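Local coordinates for protein alcohol dehydrogenase (Escherichia coli, PDB 5VM2) that is probably a zinc-dependent, NAD(P)(H)-using oxidoreductase of the alcohol dehydrogenase family that acts on CH-OH groups, its substrate being unknown, at residues I7-V10 against M14-I17; A193-V198 against Q230-D235; Y256-M259 against K263-I266. All blocks are in the same frame, centred on the assembly; numbering follows the deposited sequence.

Contact 1: residues I7-V10 against M14-I17; sequences ILQV and MKII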
ATOM      1  N   ILE A   7     -15.365   9.441 -10.795  1.00 49.22           N
ATOM      2  CA  ILE A   7     -15.385   8.356 -11.765  1.00 49.91           C
ATOM      3  C   ILE A   7     -14.320   8.622 -12.818  1.00 49.33           C
ATOM      4  O   ILE A   7     -14.091   9.772 -13.207  1.00 49.62           O
ATOM      5  CB  ILE A   7     -16.783   8.216 -12.412  1.00 56.65           C
ATOM      6  CG1 ILE A   7     -17.711   7.412 -11.508  1.00 58.34           C
ATOM      7  CG2 ILE A   7     -16.711   7.581 -13.789  1.00 60.96           C
ATOM      8  CD1 ILE A   7     -17.802   7.963 -10.129  1.00 58.00           C
ATOM      9  N   LEU A   8     -13.658   7.556 -13.266  1.00 50.44           N
ATOM     10  CA  LEU A   8     -12.787   7.622 -14.439  1.00 53.22           C
ATOM     11  C   LEU A   8     -13.675   7.566 -15.678  1.00 53.78           C
ATOM     12  O   LEU A   8     -14.017   6.495 -16.183  1.00 54.14           O
ATOM     13  CB  LEU A   8     -11.766   6.491 -14.424  1.00 56.40           C
ATOM     14  CG  LEU A   8     -10.778   6.488 -15.592  1.00 59.56           C
ATOM     15  CD1 LEU A   8      -9.713   7.562 -15.408  1.00 57.09           C
ATOM     16  CD2 LEU A   8     -10.143   5.115 -15.753  1.00 61.48           C
ATOM     17  N   GLN A   9     -14.064   8.747 -16.161  1.00 54.15           N
ATOM     18  CA  GLN A   9     -14.934   8.833 -17.331  1.00 57.43           C
ATOM     19  C   GLN A   9     -14.261   8.240 -18.563  1.00 58.69           C
ATOM     20  O   GLN A   9     -14.912   7.587 -19.388  1.00 60.53           O
ATOM     21  CB  GLN A   9     -15.316  10.293 -17.565  1.00 59.73           C
ATOM     22  CG  GLN A   9     -16.113  10.567 -18.820  1.00 64.14           C
ATOM     23  CD  GLN A   9     -16.543  12.018 -18.901  1.00 68.32           C
ATOM     24  OE1 GLN A   9     -15.858  12.849 -19.496  1.00 70.28           O
ATOM     25  NE2 GLN A   9     -17.677  12.332 -18.285  1.00 69.32           N
ATOM     26  N   VAL A  10     -12.961   8.462 -18.701  1.00 58.29           N
ATOM     27  CA  VAL A  10     -12.136   7.824 -19.720  1.00 61.53           C
ATOM     28  C   VAL A  10     -10.716   7.957 -19.183  1.00 62.88           C
ATOM     29  O   VAL A  10     -10.458   8.880 -18.394  1.00 62.70           O
ATOM     30  CB  VAL A  10     -12.324   8.483 -21.099  1.00 65.96           C
ATOM     31  CG1 VAL A  10     -11.402   9.689 -21.262  1.00 66.01           C
ATOM     32  CG2 VAL A  10     -12.123   7.477 -22.228  1.00 69.15           C
ATOM     33  N   MET A  14     -11.065  12.360 -14.940  1.00 58.98           N
ATOM     34  CA  MET A  14     -11.964  12.170 -13.812  1.00 57.19           C
ATOM     35  C   MET A  14     -13.044  13.242 -13.817  1.00 60.81           C
ATOM     36  O   MET A  14     -12.802  14.385 -14.220  1.00 62.75           O
ATOM     37  CB  MET A  14     -11.204  12.254 -12.486  1.00 53.57           C
ATOM     38  CG  MET A  14      -9.970  11.379 -12.399  1.00 51.70           C
ATOM     39  SD  MET A  14     -10.406   9.639 -12.270  1.00 49.99           S
ATOM     40  CE  MET A  14     -11.282   9.627 -10.710  1.00 47.84           C
ATOM     41  N   LYS A  15     -14.245  12.868 -13.368  1.00 60.33           N
ATOM     42  CA  LYS A  15     -15.187  13.861 -12.863  1.00 60.67           C
ATOM     43  C   LYS A  15     -16.032  13.250 -11.757  1.00 57.22           C
ATOM     44  O   LYS A  15     -16.060  12.033 -11.556  1.00 55.10           O
ATOM     45  CB  LYS A  15     -16.103  14.449 -13.948  1.00 64.14           C
ATOM     46  CG  LYS A  15     -15.442  14.625 -15.289  1.00 65.16           C
ATOM     47  CD  LYS A  15     -15.819  15.944 -15.908  1.00 66.56           C
ATOM     48  CE  LYS A  15     -15.382  16.009 -17.358  1.00 69.16           C
ATOM     49  NZ  LYS A  15     -16.382  15.340 -18.225  1.00 71.01           N
ATOM     50  N   ILE A  16     -16.751  14.132 -11.071  1.00 56.88           N
ATOM     51  CA  ILE A  16     -17.570  13.791  -9.917  1.00 55.19           C
ATOM     52  C   ILE A  16     -19.027  13.833 -10.358  1.00 57.52           C
ATOM     53  O   ILE A  16     -19.524  14.881 -10.793  1.00 59.10           O
ATOM     54  CB  ILE A  16     -17.312  14.751  -8.745  1.00 55.52           C
ATOM     55  CG1 ILE A  16     -15.832  14.714  -8.348  1.00 52.88           C
ATOM     56  CG2 ILE A  16     -18.216  14.426  -7.563  1.00 55.49           C
ATOM     57  CD1 ILE A  16     -15.445  15.768  -7.341  1.00 52.82           C
ATOM     58  N   ILE A  17     -19.711  12.697 -10.255  1.00 57.51           N
ATOM     59  CA  ILE A  17     -21.113  12.602 -10.633  1.00 61.13           C
ATOM     60  C   ILE A  17     -21.930  12.273  -9.393  1.00 61.61           C
ATOM     61  O   ILE A  17     -21.405  11.831  -8.369  1.00 54.01           O
ATOM     62  CB  ILE A  17     -21.348  11.553 -11.736  1.00 61.23           C
ATOM     63  CG1 ILE A  17     -20.855  10.176 -11.278  1.00 57.53           C
ATOM     64  CG2 ILE A  17     -20.660  11.974 -13.026  1.00 62.06           C
ATOM     65  CD1 ILE A  17     -20.957   9.106 -12.347  1.00 56.27           C
TER
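Ile-7 and Lys-15 form an antiparallel hydrogen-bonded pair, Ile-7 N to Lys-15 O at 2.8 Å and Lys-15 N to Ile-7 O at 3.1 Å, and Leu-8 with Met-14 is the neighbouring non-hydrogen-bonded pair. The second carbonyl also receives a CA-H contact, Met-14 CA lying 3.3 Å from Ile-7 O. On the face of Leu-8 and Met-14, the unbranched methionine bends at chi2 (-72°) and again at chi3, which turns SD and CE back over Leu-8 CA and the Ile-7 carbonyl; Met-14 SD rests 3.8 Å from Leu-8 CD1. Phe-46 of helix 41-48 packs on both residues. The strands are the arms of a beta hairpin, a two-stranded antiparallel sheet of its own, tied to the chain beyond by a backbone bond of Leu-8 with Ile-61. Its turn end carries a classic beta bulge: Gln-9 and Val-10 both face Thr-13. On the face of Ile-7 and Lys-15, Ile-17 crosses Ile-7 at about a right angle, Ile-17 CD1 being 3.8 Å from Ile-7 CG1; branched apolar chains suit this spot, where Glu-60 also touches both. On the exposed side, Lys-15 reaches across to Gln-9, where the first chain turns a corner. Lys-15 NZ donates to Gln-9 OE1 at 2.8 Å, tilted 27° from the amide carbonyl plane.

Contact 2: residues A193-V198 against Q230-D235; sequences ATEIAV and QQFTED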
ATOM      1  N   ALA A 193      14.991  -5.185  13.078  1.00 27.11           N
ATOM      2  CA  ALA A 193      16.200  -5.093  12.270  1.00 29.24           C
ATOM      3  C   ALA A 193      16.933  -3.795  12.586  1.00 29.59           C
ATOM      4  O   ALA A 193      16.311  -2.746  12.766  1.00 28.49           O
ATOM      5  CB  ALA A 193      15.856  -5.161  10.781  1.00 27.70           C
ATOM      6  N   THR A 194      18.264  -3.874  12.664  1.00 32.23           N
ATOM      7  CA  THR A 194      19.094  -2.737  13.039  1.00 35.30           C
ATOM      8  C   THR A 194      20.002  -2.240  11.921  1.00 35.04           C
ATOM      9  O   THR A 194      20.564  -1.145  12.047  1.00 35.41           O
ATOM     10  CB  THR A 194      19.968  -3.090  14.253  1.00 39.48           C
ATOM     11  OG1 THR A 194      20.852  -4.163  13.906  1.00 40.91           O
ATOM     12  CG2 THR A 194      19.104  -3.508  15.441  1.00 41.34           C
ATOM     13  N   GLU A 195      20.175  -3.011  10.848  1.00 31.49           N
ATOM     14  CA  GLU A 195      21.041  -2.632   9.731  1.00 34.31           C
ATOM     15  C   GLU A 195      20.190  -2.683   8.470  1.00 30.81           C
ATOM     16  O   GLU A 195      19.900  -3.765   7.951  1.00 29.31           O
ATOM     17  CB  GLU A 195      22.262  -3.549   9.628  1.00 40.33           C
ATOM     18  CG  GLU A 195      23.100  -3.629  10.893  1.00 48.25           C
ATOM     19  CD  GLU A 195      23.984  -2.414  11.084  1.00 54.99           C
ATOM     20  OE1 GLU A 195      24.462  -1.858  10.071  1.00 56.14           O
ATOM     21  OE2 GLU A 195      24.196  -2.012  12.247  1.00 58.81           O
ATOM     22  N   ILE A 196      19.770  -1.512   7.994  1.00 28.64           N
ATOM     23  CA  ILE A 196      18.872  -1.391   6.854  1.00 28.79           C
ATOM     24  C   ILE A 196      19.466  -0.378   5.890  1.00 30.14           C
ATOM     25  O   ILE A 196      19.578   0.804   6.228  1.00 30.41           O
ATOM     26  CB  ILE A 196      17.459  -0.943   7.268  1.00 28.38           C
ATOM     27  CG1 ILE A 196      16.949  -1.753   8.462  1.00 32.33           C
ATOM     28  CG2 ILE A 196      16.508  -1.061   6.097  1.00 26.76           C
ATOM     29  CD1 ILE A 196      15.586  -1.290   8.957  1.00 33.23           C
ATOM     30  N   ALA A 197      19.809  -0.828   4.689  1.00 30.78           N
ATOM     31  CA  ALA A 197      20.243   0.058   3.619  1.00 31.42           C
ATOM     32  C   ALA A 197      19.078   0.290   2.667  1.00 30.09           C
ATOM     33  O   ALA A 197      18.336  -0.641   2.345  1.00 31.10           O
ATOM     34  CB  ALA A 197      21.437  -0.530   2.863  1.00 29.14           C
ATOM     35  N   VAL A 198      18.900   1.539   2.243  1.00 29.77           N
ATOM     36  CA  VAL A 198      17.813   1.917   1.346  1.00 28.63           C
ATOM     37  C   VAL A 198      18.410   2.581   0.114  1.00 28.66           C
ATOM     38  O   VAL A 198      19.224   3.505   0.233  1.00 28.34           O
ATOM     39  CB  VAL A 198      16.803   2.852   2.035  1.00 29.89           C
ATOM     40  CG1 VAL A 198      15.764   3.331   1.034  1.00 30.39           C
ATOM     41  CG2 VAL A 198      16.137   2.146   3.208  1.00 32.49           C
ATOM     42  N   GLN A 230      27.752  -4.125  -1.250  1.00 35.12           N
ATOM     43  CA  GLN A 230      28.761  -5.099  -0.850  1.00 40.89           C
ATOM     44  C   GLN A 230      29.600  -4.575   0.309  1.00 44.46           C
ATOM     45  O   GLN A 230      29.972  -5.335   1.211  1.00 41.17           O
ATOM     46  CB  GLN A 230      29.646  -5.460  -2.043  1.00 43.71           C
ATOM     47  CG  GLN A 230      28.989  -6.416  -3.030  1.00 44.65           C
ATOM     48  CD  GLN A 230      28.548  -7.711  -2.374  1.00 46.86           C
ATOM     49  OE1 GLN A 230      27.390  -7.857  -1.980  1.00 46.65           O
ATOM     50  NE2 GLN A 230      29.471  -8.659  -2.252  1.00 50.96           N
ATOM     51  N   GLN A 231      29.915  -3.277   0.299  1.00 43.70           N
ATOM     52  CA  GLN A 231      30.546  -2.668   1.466  1.00 46.20           C
ATOM     53  C   GLN A 231      29.631  -2.764   2.681  1.00 42.80           C
ATOM     54  O   GLN A 231      30.063  -3.155   3.772  1.00 43.99           O
ATOM     55  CB  GLN A 231      30.898  -1.211   1.170  1.00 52.42           C
ATOM     56  CG  GLN A 231      31.397  -0.445   2.384  1.00 60.07           C
ATOM     57  CD  GLN A 231      31.529   1.042   2.123  1.00 65.54           C
ATOM     58  OE1 GLN A 231      31.625   1.478   0.975  1.00 66.88           O
ATOM     59  NE2 GLN A 231      31.532   1.832   3.191  1.00 68.31           N
ATOM     60  N   PHE A 232      28.354  -2.419   2.498  1.00 39.24           N
ATOM     61  CA  PHE A 232      27.394  -2.451   3.598  1.00 39.07           C
ATOM     62  C   PHE A 232      27.311  -3.836   4.231  1.00 41.32           C
ATOM     63  O   PHE A 232      27.220  -3.961   5.458  1.00 43.45           O
ATOM     64  CB  PHE A 232      26.029  -1.990   3.082  1.00 34.35           C
ATOM     65  CG  PHE A 232      24.884  -2.254   4.020  1.00 34.35           C
ATOM     66  CD1 PHE A 232      23.869  -3.132   3.662  1.00 34.40           C
ATOM     67  CD2 PHE A 232      24.799  -1.606   5.241  1.00 34.59           C
ATOM     68  CE1 PHE A 232      22.802  -3.375   4.518  1.00 33.62           C
ATOM     69  CE2 PHE A 232      23.736  -1.840   6.101  1.00 33.11           C
ATOM     70  CZ  PHE A 232      22.738  -2.719   5.743  1.00 33.43           C
ATOM     71  N   THR A 233      27.366  -4.890   3.415  1.00 40.20           N
ATOM     72  CA  THR A 233      27.235  -6.260   3.895  1.00 41.41           C
ATOM     73  C   THR A 233      28.574  -6.977   4.008  1.00 46.93           C
ATOM     74  O   THR A 233      28.596  -8.205   4.160  1.00 49.66           O
ATOM     75  CB  THR A 233      26.298  -7.061   2.984  1.00 38.36           C
ATOM     76  OG1 THR A 233      26.875  -7.174   1.677  1.00 39.42           O
ATOM     77  CG2 THR A 233      24.940  -6.379   2.880  1.00 32.49           C
ATOM     78  N   GLU A 234      29.687  -6.246   3.932  1.00 49.30           N
ATOM     79  CA  GLU A 234      31.020  -6.828   4.075  1.00 55.22           C
ATOM     80  C   GLU A 234      31.243  -7.956   3.072  1.00 56.12           C
ATOM     81  O   GLU A 234      31.787  -9.009   3.407  1.00 59.33           O
ATOM     82  CB  GLU A 234      31.254  -7.317   5.506  1.00 61.72           C
ATOM     83  CG  GLU A 234      31.467  -6.195   6.505  1.00 67.07           C
ATOM     84  CD  GLU A 234      30.750  -6.442   7.813  1.00 71.29           C
ATOM     85  OE1 GLU A 234      29.611  -5.954   7.968  1.00 69.29           O
ATOM     86  OE2 GLU A 234      31.327  -7.123   8.686  1.00 76.59           O
ATOM     87  N   ASP A 235      30.799  -7.738   1.835  1.00 53.66           N
ATOM     88  CA  ASP A 235      30.938  -8.674   0.723  1.00 54.50           C
ATOM     89  C   ASP A 235      30.196  -9.983   0.954  1.00 54.82           C
ATOM     90  O   ASP A 235      30.426 -10.959   0.229  1.00 56.04           O
ATOM     91  CB  ASP A 235      32.413  -8.957   0.415  1.00 57.43           C
ATOM     92  CG  ASP A 235      33.222  -7.687   0.276  1.00 57.61           C
ATOM     93  OD1 ASP A 235      32.797  -6.791  -0.483  1.00 54.37           O
ATOM     94  OD2 ASP A 235      34.279  -7.582   0.930  1.00 61.55           O
TER
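The ring of Phe-232, from the last turn of helix 225-232, lies against strand 195-200 with the methyl of Ala-197 over one face. Ala-197 CB sits 3.7 Å from the Phe-232 ring centroid and 16° off the normal, a CH-pi contact in which Phe-232 CE1 is 3.6 Å from Ala-197 CB. This is the tight part: a small alanine lets the ring come right down on the strand, and Phe-232 CZ reaches 3.6 Å from Ala-197 N while the ring edge meets the backbone carbon of Glu-195. With CG anti to the backbone N (chi1 167°), the phenyl group extends from the helix toward the sheet, where Ile-173 of the adjoining strand 171-175 also touches it. Phe-232, just before the Schellman motif that ends the helix with Glu-234 as C-prime residue, thus packs helix 225-232 on the parallel sheet of the Rossmann-type domain.

Toward the partly exposed margin the fit is looser. Glu-195 CB stands 4.0 Å from Phe-232 CZ, and its chain, bent at chi2, brings the carboxylate up beside the CE2 corner of the ring, Glu-195 OE1 lying 4.0 Å from Phe-232 CE2.

No hydrogen bond crosses between the segments, so their direct contact is apolar, made by dispersion, with the CH-pi contact as its core. Lys-171 makes a cation-pi contact with Phe-232 and a long, weak ion pair with Glu-195, which probably offsets some of the acidic charge beside the ring.

Contact 3: residues Y256-M259 against K263-I266; sequences YLVM and KIMI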
ATOM      1  N   TYR A 256      22.365  -9.956  -7.176  1.00 36.56           N
ATOM      2  CA  TYR A 256      23.731  -9.573  -6.851  1.00 36.70           C
ATOM      3  C   TYR A 256      23.877  -9.003  -5.445  1.00 35.61           C
ATOM      4  O   TYR A 256      25.007  -8.735  -5.018  1.00 37.55           O
ATOM      5  CB  TYR A 256      24.223  -8.562  -7.888  1.00 37.05           C
ATOM      6  CG  TYR A 256      24.191  -9.128  -9.293  1.00 43.23           C
ATOM      7  CD1 TYR A 256      23.086  -8.947 -10.114  1.00 40.35           C
ATOM      8  CD2 TYR A 256      25.258  -9.864  -9.786  1.00 46.83           C
ATOM      9  CE1 TYR A 256      23.051  -9.477 -11.394  1.00 43.83           C
ATOM     10  CE2 TYR A 256      25.236 -10.396 -11.067  1.00 49.96           C
ATOM     11  CZ  TYR A 256      24.131 -10.199 -11.863  1.00 50.37           C
ATOM     12  OH  TYR A 256      24.107 -10.726 -13.133  1.00 56.03           O
ATOM     13  N   LEU A 257      22.774  -8.830  -4.712  1.00 32.96           N
ATOM     14  CA  LEU A 257      22.791  -8.151  -3.424  1.00 32.89           C
ATOM     15  C   LEU A 257      22.496  -9.055  -2.236  1.00 32.50           C
ATOM     16  O   LEU A 257      22.744  -8.642  -1.095  1.00 34.33           O
ATOM     17  CB  LEU A 257      21.771  -7.000  -3.422  1.00 30.82           C
ATOM     18  CG  LEU A 257      21.935  -5.944  -4.518  1.00 33.01           C
ATOM     19  CD1 LEU A 257      20.838  -4.903  -4.412  1.00 34.71           C
ATOM     20  CD2 LEU A 257      23.299  -5.291  -4.423  1.00 35.38           C
ATOM     21  N   VAL A 258      21.977 -10.258  -2.469  1.00 28.08           N
ATOM     22  CA  VAL A 258      21.501 -11.148  -1.412  1.00 26.81           C
ATOM     23  C   VAL A 258      22.586 -12.163  -1.086  1.00 29.64           C
ATOM     24  O   VAL A 258      23.373 -12.573  -1.952  1.00 31.40           O
ATOM     25  CB  VAL A 258      20.186 -11.845  -1.839  1.00 26.44           C
ATOM     26  CG1 VAL A 258      20.430 -12.763  -3.022  1.00 28.16           C
ATOM     27  CG2 VAL A 258      19.552 -12.619  -0.679  1.00 25.92           C
ATOM     28  N   MET A 259      22.632 -12.575   0.178  1.00 28.41           N
ATOM     29  CA  MET A 259      23.573 -13.599   0.601  1.00 32.73           C
ATOM     30  C   MET A 259      23.047 -14.989   0.254  1.00 30.61           C
ATOM     31  O   MET A 259      21.846 -15.197   0.048  1.00 28.10           O
ATOM     32  CB  MET A 259      23.815 -13.520   2.107  1.00 37.83           C
ATOM     33  CG  MET A 259      22.709 -14.153   2.930  1.00 41.06           C
ATOM     34  SD  MET A 259      22.988 -14.055   4.712  1.00 48.31           S
ATOM     35  CE  MET A 259      24.751 -13.793   4.797  1.00 53.26           C
ATOM     36  N   LYS A 263      16.947 -14.192   1.233  1.00 26.55           N
ATOM     37  CA  LYS A 263      15.629 -14.008   0.639  1.00 27.78           C
ATOM     38  C   LYS A 263      15.576 -12.737  -0.193  1.00 24.54           C
ATOM     39  O   LYS A 263      16.075 -11.689   0.226  1.00 25.83           O
ATOM     40  CB  LYS A 263      14.539 -13.921   1.704  1.00 31.14           C
ATOM     41  CG  LYS A 263      14.273 -15.200   2.463  1.00 32.71           C
ATOM     42  CD  LYS A 263      13.447 -14.887   3.699  1.00 36.16           C
ATOM     43  CE  LYS A 263      13.120 -16.143   4.490  1.00 39.60           C
ATOM     44  NZ  LYS A 263      12.532 -15.792   5.808  1.00 41.72           N
ATOM     45  N   ILE A 264      14.942 -12.838  -1.361  1.00 26.38           N
ATOM     46  CA  ILE A 264      14.522 -11.686  -2.152  1.00 26.19           C
ATOM     47  C   ILE A 264      13.000 -11.606  -2.075  1.00 29.34           C
ATOM     48  O   ILE A 264      12.308 -12.584  -2.377  1.00 31.24           O
ATOM     49  CB  ILE A 264      14.986 -11.796  -3.614  1.00 26.11           C
ATOM     50  CG1 ILE A 264      16.519 -11.802  -3.691  1.00 26.09           C
ATOM     51  CG2 ILE A 264      14.399 -10.655  -4.438  1.00 25.05           C
ATOM     52  CD1 ILE A 264      17.064 -12.240  -5.029  1.00 28.62           C
ATOM     53  N   MET A 265      12.482 -10.457  -1.652  1.00 27.78           N
ATOM     54  CA  MET A 265      11.045 -10.226  -1.582  1.00 27.49           C
ATOM     55  C   MET A 265      10.666  -9.207  -2.644  1.00 27.97           C
ATOM     56  O   MET A 265      11.231  -8.112  -2.682  1.00 29.02           O
ATOM     57  CB  MET A 265      10.625  -9.703  -0.207  1.00 26.75           C
ATOM     58  CG  MET A 265      11.271 -10.391   0.980  1.00 28.28           C
ATOM     59  SD  MET A 265      10.817 -12.117   1.134  1.00 29.82           S
ATOM     60  CE  MET A 265       9.032 -12.036   1.313  1.00 31.20           C
ATOM     61  N   ILE A 266       9.711  -9.565  -3.488  1.00 29.05           N
ATOM     62  CA  ILE A 266       9.199  -8.676  -4.520  1.00 31.91           C
ATOM     63  C   ILE A 266       7.875  -8.126  -4.010  1.00 33.04           C
ATOM     64  O   ILE A 266       6.848  -8.815  -4.021  1.00 33.03           O
ATOM     65  CB  ILE A 266       9.046  -9.397  -5.857  1.00 34.52           C
ATOM     66  CG1 ILE A 266      10.414  -9.887  -6.327  1.00 34.35           C
ATOM     67  CG2 ILE A 266       8.404  -8.488  -6.878  1.00 35.76           C
ATOM     68  CD1 ILE A 266      10.334 -10.826  -7.478  1.00 39.93           C
TER
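Val-258 CG1 stands between the backbone N and the carbonyl carbon (chi1 65°), while CG2 is anti to the N, and this rotation spreads the two methyls over different parts of strand 262-267. Ile-264 answers with CG1 anti to its own carbonyl carbon (chi1 -63°) and an extended chi2 of 166°, which brings the end of its side chain closer to the valine than the direction of its CB would suggest. The two side chains cross at about a right angle. Val-258 CG1 meets Ile-264 CD1 at 4.0 Å, and Ile-264 CG1 lies 4.1 Å from Val-258 CB, so the contact is made along the isoleucine's longer branch.

The other methyl settles on the backbone: Val-258 CG2 is 3.6 Å from Lys-263 N and 3.7 Å from Lys-263 O. The strand they belong to is already bonded into the sheet, Lys-263 pairing through its backbone with Asp-239 and Val-241 of strand 238-243.

Strand 262-267 lies inside the six-stranded parallel sheet of the Rossmann-type domain, between strands 238-243 and 286-290. The short strand 258-259 lies by the start of strands 238-243 and 262-267; Leu-257 and Met-259 bond through their backbones with Ala-238, while no hydrogen bond joins the two segments. Beta-branched valine and isoleucine suit such a place, being compact, apolar and restricted in rotation. Val-241 and Ile-281 also pack on Val-258, and Ile-287 and Ala-254 on Ile-264, so the pair belongs to a wider buried apolar layer.

At Lys-263 the CB points away from the 256-259 segment. Its aliphatic chain runs out extended, and the ammonium group finds its partner elsewhere, Lys-263 NZ hydrogen-bonding to Ala-164 O.

In the fold
Contacts 2 and 3 belong to the same Rossmann-type domain and reach the same parallel sheet, with strand 195-200 and strand 262-267 separated in its order by 171-175 and 238-243. Their centres are 12 Å apart, and they touch by packing, Gln-230 OE1 being 4.0 Å from Tyr-256 O. Helix 225-232 connects them, since Tyr-256 and Leu-257 of contact 3 pack on Ile-226. Contact 1, a hairpin on the opposite side of the chain's centre, lies 46 Å from contact 2 and 41 Å from contact 3, centre to centre; the nearest atoms are about 30 Å and 25 Å apart, so it touches neither. None supplies a ligand to the Cys-95, Cys-98, Cys-101 and Cys-109 zinc site or the magnesium ion at His-65, Glu-66 and Glu-152.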